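Local coordinates for protein cGAS/DncV-like nucleotidyltransferase in E. coli homolog (Elizabethkingia meningoseptica ATCC 13253 = NBRC 12535, PDB 6E0N) that synthesises cyclic nucleotide second messengers, probably cyclic dinucleotides, in response to infection as part of a CBASS system that provides immunity against bacteriophage, at residues V152-I157 against I168-Q173; N183-L188 against V226-F231; N121-V126 against T134-P139. All coordinates share one frame; numbering follows the deposited sequence.

Interaction 1: residues V152-I157 against I168-Q173; sequences VEAEGI and ISFPEQ. With APC (diphosphomethylphosphonic acid adenosyl ester), chain B.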
# COMPACT_ATOMS: atom_id res chain seq x y z
N VAL A 152 -1.07 23.40 3.84
CA VAL A 152 -0.07 23.14 4.87
C VAL A 152 1.10 22.42 4.21
O VAL A 152 0.94 21.73 3.21
CB VAL A 152 -0.64 22.28 6.02
CG1 VAL A 152 -1.74 23.01 6.75
CG2 VAL A 152 -1.14 20.93 5.49
N GLU A 153 2.28 22.58 4.80
CA GLU A 153 3.42 21.75 4.42
C GLU A 153 3.25 20.37 5.05
O GLU A 153 3.01 20.25 6.26
CB GLU A 153 4.73 22.36 4.89
CG GLU A 153 5.94 21.53 4.48
CD GLU A 153 7.26 22.19 4.84
OE1 GLU A 153 7.62 22.20 6.03
OE2 GLU A 153 7.93 22.70 3.92
N ALA A 154 3.37 19.33 4.23
CA ALA A 154 3.20 17.96 4.68
C ALA A 154 4.54 17.24 4.64
O ALA A 154 5.35 17.46 3.73
CB ALA A 154 2.21 17.21 3.79
N GLU A 155 4.77 16.37 5.62
CA GLU A 155 6.00 15.59 5.68
C GLU A 155 5.70 14.15 5.28
O GLU A 155 4.76 13.53 5.80
CB GLU A 155 6.64 15.61 7.06
CG GLU A 155 7.92 14.78 7.12
CD GLU A 155 8.62 14.83 8.45
OE1 GLU A 155 8.54 15.87 9.13
OE2 GLU A 155 9.26 13.82 8.82
N GLY A 156 6.52 13.61 4.38
CA GLY A 156 6.44 12.22 3.98
C GLY A 156 7.82 11.68 3.72
O GLY A 156 8.78 12.05 4.40
N ILE A 157 7.95 10.81 2.72
CA ILE A 157 9.23 10.24 2.35
C ILE A 157 9.42 10.36 0.84
O ILE A 157 8.46 10.46 0.07
CB ILE A 157 9.38 8.77 2.78
CG1 ILE A 157 8.25 7.92 2.20
CG2 ILE A 157 9.41 8.66 4.31
CD1 ILE A 157 8.43 6.43 2.41
N ILE A 168 7.38 9.73 -4.26
CA ILE A 168 6.99 10.46 -3.06
C ILE A 168 5.79 9.76 -2.44
O ILE A 168 4.87 9.35 -3.15
CB ILE A 168 6.69 11.94 -3.38
CG1 ILE A 168 8.01 12.66 -3.69
CG2 ILE A 168 5.93 12.59 -2.25
CD1 ILE A 168 7.85 14.08 -4.16
N SER A 169 5.80 9.64 -1.11
CA SER A 169 4.78 8.89 -0.40
C SER A 169 4.52 9.57 0.94
O SER A 169 5.41 10.20 1.51
CB SER A 169 5.23 7.44 -0.18
OG SER A 169 4.26 6.68 0.52
N PHE A 170 3.29 9.43 1.42
CA PHE A 170 2.86 9.97 2.72
C PHE A 170 2.24 8.84 3.52
O PHE A 170 1.03 8.83 3.78
CB PHE A 170 1.91 11.15 2.53
CG PHE A 170 2.55 12.31 1.84
CD1 PHE A 170 3.27 13.25 2.56
CD2 PHE A 170 2.45 12.45 0.47
CE1 PHE A 170 3.87 14.32 1.92
CE2 PHE A 170 3.06 13.51 -0.18
CZ PHE A 170 3.77 14.45 0.55
N PRO A 171 3.05 7.86 3.93
CA PRO A 171 2.48 6.64 4.54
C PRO A 171 1.79 6.88 5.87
O PRO A 171 0.83 6.17 6.18
CB PRO A 171 3.70 5.71 4.68
CG PRO A 171 4.91 6.65 4.68
CD PRO A 171 4.51 7.78 3.74
N GLU A 172 2.26 7.84 6.68
CA GLU A 172 1.63 8.06 7.98
C GLU A 172 0.22 8.60 7.82
O GLU A 172 -0.71 8.13 8.48
CB GLU A 172 2.49 9.01 8.82
CG GLU A 172 3.87 8.48 9.13
CD GLU A 172 3.84 7.11 9.79
OE1 GLU A 172 3.02 6.90 10.69
OE2 GLU A 172 4.64 6.25 9.38
N GLN A 173 0.04 9.60 6.94
CA GLN A 173 -1.28 10.16 6.72
C GLN A 173 -2.20 9.17 6.02
O GLN A 173 -3.40 9.10 6.31
CB GLN A 173 -1.15 11.46 5.91
CG GLN A 173 -0.32 12.55 6.58
CD GLN A 173 1.17 12.51 6.25
OE1 GLN A 173 1.72 11.47 5.91
NE2 GLN A 173 1.82 13.67 6.36
PG APC B . 11.06 -4.16 -10.66
O1G APC B . 10.23 -5.34 -10.22
O2G APC B . 12.51 -4.37 -10.27
O3G APC B . 10.96 -4.03 -12.16
PB APC B . 9.96 -2.80 -8.43
O1B APC B . 9.65 -4.16 -7.93
O2B APC B . 10.78 -1.98 -7.50
O3B APC B . 10.50 -2.79 -9.96
PA APC B . 7.21 -2.58 -7.08
O1A APC B . 7.34 -4.06 -6.92
O2A APC B . 5.75 -2.21 -7.39
C3A APC B . 8.33 -2.05 -8.50
O5' APC B . 7.65 -1.69 -5.77
C5' APC B . 8.64 -2.26 -4.98
C4' APC B . 8.38 -1.78 -3.52
O4' APC B . 8.62 -0.51 -3.45
C3' APC B . 6.89 -1.99 -3.19
O3' APC B . 6.74 -3.12 -2.45
C2' APC B . 6.52 -0.74 -2.38
O2' APC B . 6.58 -1.06 -0.92
C1' APC B . 7.39 0.18 -2.67
N9 APC B . 6.78 1.16 -3.55
C8 APC B . 6.41 1.14 -4.84
N7 APC B . 5.88 2.33 -5.15
C5 APC B . 5.91 3.09 -4.04
C6 APC B . 5.51 4.39 -3.78
N6 APC B . 4.89 5.42 -4.58
N1 APC B . 5.66 4.91 -2.57
C2 APC B . 6.21 4.17 -1.59
N3 APC B . 6.62 2.91 -1.85
C4 APC B . 6.46 2.37 -3.06
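The backbone oxygen Ser169 O is gripped by two groups of the neighbouring strand. Ile157 N donates a hydrogen bond of 2.9 Å to Ser169 O, nearly straight at the hydrogen (169°). Gly156 adds a weaker CA-H...O contact, with its CA 3.4 Å from Ser169 O. The return bond runs from Ser169 N to Ile157 O. The same Ile157 O is also approached by the CA-H of Ile168. Ile157 and Ser169 are therefore an antiparallel hydrogen-bonded pair.

This pair belongs to the beta hairpin of strands 152-160 and 166-169, at the edge of the mixed sheet of this nucleotidyltransferase. Strand 135-147 lies on the other flank of strand 152-160 and takes the backbone bonds of Ala154 and Gly156. After Ser169 the chain leaves the sheet, and Phe170 holds the N-cap position of helix 171-184.

The Phe170 ring turns back onto the strand. Glu155 O meets the ring edge, close to the ring plane, 3.6 Å from Phe170 CD1. Gly156 has no side chain, and its CA comes within 3.6 Å of Phe170 CD1. The methyl of Ala154 approaches obliquely, its CB 3.8 Å from Phe170 CE1. Phe264 meets the ring from outside the two segments.

Glu155 O has a second neighbour in the first turn of the helix. Gln173 NE2 donates to Glu155 O at 3.0 Å and 172°, and the acceptor lies in the Gln173 amide plane. A bend in the Gln173 chain (chi2 90°) brings this amide down onto the strand. Ile157 and Ser169 share one face of the sheet, where Ile157 CG1 packs against Ser169 CB and against Pro171 CD. Ser169 CB also meets the bound ATP analogue, 3.5 Å from APC N1 of the adenine.

Interaction 2: residues N183-L188 against V226-F231; sequences NQTYRL and VPNNQF. With GTP (guanosine-5'-triphosphate), chain D.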
# COMPACT_ATOMS: atom_id res chain seq x y z
N ASN A 183 -12.85 2.85 11.05
CA ASN A 183 -13.47 2.97 12.36
C ASN A 183 -14.84 3.64 12.29
O ASN A 183 -15.67 3.42 13.18
CB ASN A 183 -12.56 3.76 13.31
CG ASN A 183 -11.32 2.98 13.71
OD1 ASN A 183 -11.24 1.77 13.51
ND2 ASN A 183 -10.34 3.68 14.27
N GLN A 184 -15.10 4.43 11.25
CA GLN A 184 -16.37 5.11 11.09
C GLN A 184 -17.38 4.35 10.25
O GLN A 184 -18.54 4.76 10.18
CB GLN A 184 -16.17 6.48 10.43
CG GLN A 184 -15.46 7.50 11.28
CD GLN A 184 -15.03 8.72 10.49
OE1 GLN A 184 -14.84 8.64 9.27
NE2 GLN A 184 -14.88 9.84 11.16
N THR A 185 -16.97 3.26 9.59
CA THR A 185 -17.82 2.56 8.64
C THR A 185 -18.09 1.12 9.07
O THR A 185 -18.21 0.23 8.22
CB THR A 185 -17.21 2.59 7.24
OG1 THR A 185 -15.86 2.11 7.26
CG2 THR A 185 -17.23 4.00 6.66
N TYR A 186 -18.20 0.88 10.37
CA TYR A 186 -18.45 -0.46 10.88
C TYR A 186 -17.36 -1.43 10.43
O TYR A 186 -17.62 -2.62 10.23
CB TYR A 186 -19.84 -0.96 10.47
CG TYR A 186 -20.94 0.06 10.68
CD1 TYR A 186 -21.40 0.36 11.95
CD2 TYR A 186 -21.50 0.73 9.61
CE1 TYR A 186 -22.40 1.29 12.15
CE2 TYR A 186 -22.50 1.67 9.79
CZ TYR A 186 -22.95 1.95 11.07
OH TYR A 186 -23.94 2.88 11.26
N ARG A 187 -16.14 -0.91 10.27
CA ARG A 187 -14.98 -1.68 9.84
C ARG A 187 -15.09 -2.16 8.40
O ARG A 187 -14.30 -3.00 7.96
CB ARG A 187 -14.69 -2.84 10.80
CG ARG A 187 -14.79 -2.43 12.27
CD ARG A 187 -13.91 -3.28 13.19
NE ARG A 187 -12.53 -3.25 12.74
CZ ARG A 187 -11.71 -2.21 12.89
NH1 ARG A 187 -12.12 -1.12 13.51
NH2 ARG A 187 -10.47 -2.28 12.42
N LEU A 188 -16.05 -1.63 7.63
CA LEU A 188 -16.28 -2.12 6.28
C LEU A 188 -15.38 -1.46 5.24
O LEU A 188 -15.22 -2.03 4.16
CB LEU A 188 -17.75 -1.93 5.89
CG LEU A 188 -18.72 -2.80 6.69
CD1 LEU A 188 -20.16 -2.38 6.48
CD2 LEU A 188 -18.53 -4.27 6.30
N VAL A 226 -15.63 6.77 -1.41
CA VAL A 226 -17.04 6.42 -1.28
C VAL A 226 -17.55 6.96 0.06
O VAL A 226 -16.95 6.68 1.11
CB VAL A 226 -17.23 4.91 -1.36
CG1 VAL A 226 -18.68 4.53 -1.12
CG2 VAL A 226 -16.74 4.38 -2.71
N PRO A 227 -18.64 7.74 0.08
CA PRO A 227 -19.08 8.34 1.34
C PRO A 227 -19.39 7.29 2.40
O PRO A 227 -19.86 6.18 2.10
CB PRO A 227 -20.34 9.12 0.95
CG PRO A 227 -20.14 9.45 -0.51
CD PRO A 227 -19.39 8.26 -1.09
N ASN A 228 -19.14 7.66 3.66
CA ASN A 228 -19.34 6.72 4.76
C ASN A 228 -20.75 6.15 4.79
O ASN A 228 -20.94 5.00 5.20
CB ASN A 228 -19.05 7.41 6.09
CG ASN A 228 -17.57 7.61 6.36
OD1 ASN A 228 -16.72 7.22 5.57
ND2 ASN A 228 -17.26 8.23 7.50
N ASN A 229 -21.76 6.93 4.38
CA ASN A 229 -23.14 6.47 4.47
C ASN A 229 -23.49 5.40 3.44
O ASN A 229 -24.64 4.95 3.42
CB ASN A 229 -24.14 7.63 4.41
CG ASN A 229 -24.17 8.32 3.06
OD1 ASN A 229 -23.57 7.86 2.09
ND2 ASN A 229 -24.91 9.42 2.99
N GLN A 230 -22.54 4.97 2.61
CA GLN A 230 -22.75 3.86 1.69
C GLN A 230 -22.39 2.52 2.31
O GLN A 230 -22.68 1.48 1.72
CB GLN A 230 -21.90 4.04 0.43
CG GLN A 230 -22.19 5.29 -0.38
CD GLN A 230 -23.52 5.22 -1.11
OE1 GLN A 230 -23.92 4.16 -1.60
NE2 GLN A 230 -24.21 6.35 -1.19
N PHE A 231 -21.74 2.51 3.47
CA PHE A 231 -21.32 1.29 4.13
C PHE A 231 -22.40 0.89 5.13
O PHE A 231 -22.67 1.62 6.09
CB PHE A 231 -19.96 1.49 4.80
CG PHE A 231 -18.86 1.84 3.82
CD1 PHE A 231 -18.70 3.14 3.37
CD2 PHE A 231 -18.01 0.86 3.34
CE1 PHE A 231 -17.70 3.46 2.47
CE2 PHE A 231 -17.00 1.18 2.44
CZ PHE A 231 -16.85 2.49 2.01
PG GTP D . -10.68 -5.78 10.65
O1G GTP D . -11.51 -6.34 9.52
O2G GTP D . -10.19 -4.40 10.27
O3G GTP D . -11.50 -5.74 11.92
O3B GTP D . -9.40 -6.75 10.82
PB GTP D . -8.64 -7.13 12.19
O1B GTP D . -7.55 -8.13 11.89
O2B GTP D . -9.61 -7.68 13.20
O3A GTP D . -7.96 -5.77 12.69
PA GTP D . -8.40 -5.01 14.02
O1A GTP D . -9.85 -5.29 14.36
O2A GTP D . -8.18 -3.52 13.84
O5' GTP D . -7.43 -5.50 15.20
C5' GTP D . -6.11 -5.05 15.27
C4' GTP D . -5.50 -5.61 16.54
O4' GTP D . -5.81 -4.74 17.65
C3' GTP D . -6.05 -6.99 16.93
O3' GTP D . -5.01 -7.76 17.47
C2' GTP D . -7.12 -6.72 18.01
O2' GTP D . -7.21 -7.76 18.92
C1' GTP D . -6.58 -5.43 18.66
N9 GTP D . -7.57 -4.55 19.25
C8 GTP D . -8.91 -4.76 19.32
N7 GTP D . -9.47 -3.73 19.98
C5 GTP D . -8.49 -2.87 20.36
C6 GTP D . -8.52 -1.66 21.05
O6 GTP D . -9.58 -1.19 21.45
N1 GTP D . -7.33 -1.00 21.28
C2 GTP D . -6.14 -1.53 20.83
N2 GTP D . -5.01 -0.88 21.06
N3 GTP D . -6.12 -2.72 20.14
C4 GTP D . -7.28 -3.38 19.91
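Thr185 fits its methyl between Asn228 and Phe231. Its CG2 sits beside the backbone N and anti to the carbonyl carbon, and lies 3.7 Å from Phe231 CD1. The same methyl is 3.4 Å from Asn228 OD1, and the two side chains cross at about a right angle. The Thr185 hydroxyl is set between the backbone N and the carbonyl carbon (chi1 53°). From there it meets Lys181 O, one turn back in helix 171-184.

Leu188 CB packs 3.8 Å from Phe231 CD2, so Thr185 and Leu188 meet the two ring carbons that flank Phe231 CG. They are the first and last residues of a type I' beta turn, closed by a hydrogen bond from Leu188 N to Thr185 O. Tyr186 reaches back from this turn, and its ring edge meets Phe231 O in plane, with CE2 nearest.

Gln184 runs extended beyond CG and crosses Asn228 obliquely. Asn228 ND2 donates to Gln184 OE1 at 3.0 Å, with a bent angle of 148° at the hydrogen. The donor stands above the carbonyl plane of Gln184, and the two amides are turned 72° apart. Asn228 OD1 takes a bond from Lys181 NZ.

Arg187 points to the other side, toward a bound GTP. A bend at chi3 puts the phosphate at the guanidinium edge, where NE donates to GTP O3G at 2.8 Å and NH2 donates to GTP O2G. Arg187 NH1 also bonds to Asn183 OD1, which limits rotation of the group. The chemistry implies an apolar contact round Phe231, with one bent amide-to-amide bond beside it, while the charged side chain of the turn is shared between the GTP phosphate and Asn183.

Interaction 3: residues N121-V126 against T134-P139; sequences NKCIQV and TADVIP. With APC (diphosphomethylphosphonic acid adenosyl ester), chain B.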
# COMPACT_ATOMS: atom_id res chain seq x y z
N ASN A 121 13.98 -2.06 -8.82
CA ASN A 121 13.87 -0.69 -9.31
C ASN A 121 13.59 0.29 -8.18
O ASN A 121 14.14 1.40 -8.17
CB ASN A 121 12.77 -0.61 -10.38
CG ASN A 121 12.77 0.71 -11.12
OD1 ASN A 121 13.83 1.30 -11.38
ND2 ASN A 121 11.59 1.20 -11.46
N LYS A 122 12.74 -0.09 -7.23
CA LYS A 122 12.29 0.83 -6.19
C LYS A 122 12.63 0.38 -4.78
O LYS A 122 12.20 1.02 -3.81
CB LYS A 122 10.78 1.08 -6.31
CG LYS A 122 10.33 1.80 -7.58
CD LYS A 122 8.82 2.03 -7.58
CE LYS A 122 8.32 2.49 -8.94
NZ LYS A 122 6.84 2.65 -8.95
N CYS A 123 13.38 -0.70 -4.62
CA CYS A 123 13.68 -1.23 -3.29
C CYS A 123 14.83 -2.22 -3.41
O CYS A 123 15.35 -2.49 -4.50
CB CYS A 123 12.45 -1.91 -2.69
SG CYS A 123 11.94 -3.42 -3.57
N ILE A 124 15.25 -2.74 -2.26
CA ILE A 124 16.13 -3.90 -2.18
C ILE A 124 15.30 -5.05 -1.63
O ILE A 124 14.76 -4.96 -0.52
CB ILE A 124 17.35 -3.64 -1.27
CG1 ILE A 124 18.11 -2.39 -1.71
CG2 ILE A 124 18.25 -4.88 -1.27
CD1 ILE A 124 18.65 -2.43 -3.12
N GLN A 125 15.18 -6.12 -2.40
CA GLN A 125 14.39 -7.27 -1.98
C GLN A 125 15.27 -8.24 -1.21
O GLN A 125 16.38 -8.55 -1.64
CB GLN A 125 13.75 -7.96 -3.18
CG GLN A 125 12.87 -9.14 -2.82
CD GLN A 125 11.95 -9.54 -3.95
OE1 GLN A 125 12.23 -10.49 -4.68
NE2 GLN A 125 10.86 -8.81 -4.12
N VAL A 126 14.77 -8.72 -0.07
CA VAL A 126 15.41 -9.78 0.69
C VAL A 126 14.48 -10.98 0.62
O VAL A 126 13.44 -11.02 1.28
CB VAL A 126 15.69 -9.36 2.14
CG1 VAL A 126 16.39 -10.50 2.87
CG2 VAL A 126 16.51 -8.09 2.20
N THR A 134 9.38 -12.84 2.53
CA THR A 134 10.16 -11.91 1.73
C THR A 134 9.84 -10.49 2.15
O THR A 134 8.72 -10.16 2.53
CB THR A 134 9.84 -12.11 0.25
OG1 THR A 134 10.28 -13.41 -0.16
CG2 THR A 134 10.52 -11.05 -0.59
N ALA A 135 10.86 -9.63 2.08
CA ALA A 135 10.71 -8.23 2.43
C ALA A 135 11.24 -7.36 1.31
O ALA A 135 12.26 -7.68 0.69
CB ALA A 135 11.46 -7.90 3.72
N ASP A 136 10.55 -6.25 1.07
CA ASP A 136 11.04 -5.17 0.23
C ASP A 136 11.53 -4.07 1.18
O ASP A 136 10.73 -3.49 1.92
CB ASP A 136 9.94 -4.64 -0.68
CG ASP A 136 9.59 -5.60 -1.78
OD1 ASP A 136 10.34 -6.58 -1.98
OD2 ASP A 136 8.56 -5.38 -2.46
N VAL A 137 12.83 -3.81 1.17
CA VAL A 137 13.41 -2.75 1.99
C VAL A 137 13.50 -1.49 1.15
O VAL A 137 14.07 -1.49 0.05
CB VAL A 137 14.80 -3.17 2.51
CG1 VAL A 137 15.42 -2.05 3.32
CG2 VAL A 137 14.68 -4.45 3.34
N ILE A 138 12.93 -0.40 1.67
CA ILE A 138 12.79 0.83 0.90
C ILE A 138 13.62 1.92 1.55
O ILE A 138 13.12 2.64 2.43
CB ILE A 138 11.31 1.25 0.81
CG1 ILE A 138 10.48 0.09 0.25
CG2 ILE A 138 11.15 2.48 -0.06
CD1 ILE A 138 8.99 0.26 0.44
N PRO A 139 14.89 2.09 1.17
CA PRO A 139 15.64 3.25 1.65
C PRO A 139 15.04 4.53 1.10
O PRO A 139 14.57 4.57 -0.05
CB PRO A 139 17.06 3.02 1.12
CG PRO A 139 16.87 2.15 -0.11
CD PRO A 139 15.66 1.26 0.22
PG APC B . 11.06 -4.16 -10.66
O1G APC B . 10.23 -5.34 -10.22
O2G APC B . 12.51 -4.37 -10.27
O3G APC B . 10.96 -4.03 -12.16
PB APC B . 9.96 -2.80 -8.43
O1B APC B . 9.65 -4.16 -7.93
O2B APC B . 10.78 -1.98 -7.50
O3B APC B . 10.50 -2.79 -9.96
PA APC B . 7.21 -2.58 -7.08
O1A APC B . 7.34 -4.06 -6.92
O2A APC B . 5.75 -2.21 -7.39
C3A APC B . 8.33 -2.05 -8.50
O5' APC B . 7.65 -1.69 -5.77
C5' APC B . 8.64 -2.26 -4.98
C4' APC B . 8.38 -1.78 -3.52
O4' APC B . 8.62 -0.51 -3.45
C3' APC B . 6.89 -1.99 -3.19
O3' APC B . 6.74 -3.12 -2.45
C2' APC B . 6.52 -0.74 -2.38
O2' APC B . 6.58 -1.06 -0.92
C1' APC B . 7.39 0.18 -2.67
N9 APC B . 6.78 1.16 -3.55
C8 APC B . 6.41 1.14 -4.84
N7 APC B . 5.88 2.33 -5.15
C5 APC B . 5.91 3.09 -4.04
C6 APC B . 5.51 4.39 -3.78
N6 APC B . 4.89 5.42 -4.58
N1 APC B . 5.66 4.91 -2.57
C2 APC B . 6.21 4.17 -1.59
N3 APC B . 6.62 2.91 -1.85
C4 APC B . 6.46 2.37 -3.06
O HOH W 1 14.14 2.69 -2.37
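Ile124 and Val137 form a hydrogen-bonded pair of the antiparallel beta hairpin that joins strands 124-126 and 135-147. Ile124 N donates to Val137 O at 2.9 Å, and Val137 N returns a bond to Ile124 O. Val126 and Ala135 repeat this pattern. Gln125 and Asp136, between them, are a non-hydrogen-bonded pair.

Apolar contacts lie on the face of Ile124, Val126, Ala135 and Val137. Val126 CG2 is 4.2 Å from Val137 CG2, and helices 21-38 and 98-113 cover this side. Nearer the nucleotide, Cys123 CB meets Ile138 CG1.

The polar contacts are on the other face. Gln125 and Asp136 lie side by side, with amide and carboxylate nearly coplanar. Gln125 NE2 donates to the syn lone pair of Asp136 OD1 at 3.1 Å, almost straight at 172°. Gln125 OE1 in turn takes a bond from Asn127, so the amide is fixed at both ends. Asp136 is also a probable magnesium ligand, though the ion bound here is about 6 Å from its side chain.

Nucleotide contacts come from both segments. The backbone nitrogens of Asn121 and Lys122 bind the phosphates, with Lys122 N 2.7 Å from APC O2B. At the ribose, Asp136 OD2 lies 2.9 Å from APC O3'.

From the N terminus, interaction 3 comes first: it closes the short loop between strands 124-126 and 135-147. Strand 135-147 then turns back, through residues 148-151, into strand 152-160, its antiparallel neighbour in the same sheet. Interaction 1 closes the next hairpin and passes the chain from the sheet into helix 171-184. Interaction 2 starts at the far end of that helix and closes a much longer, largely helical loop of 37 residues. The three follow in series, and none nests or crosses. Interactions 1 and 3 both touch APC, with nearest atoms about 5 Å apart. Interaction 2 lies in the helical part, its centre about 33 Å from that of interaction 3.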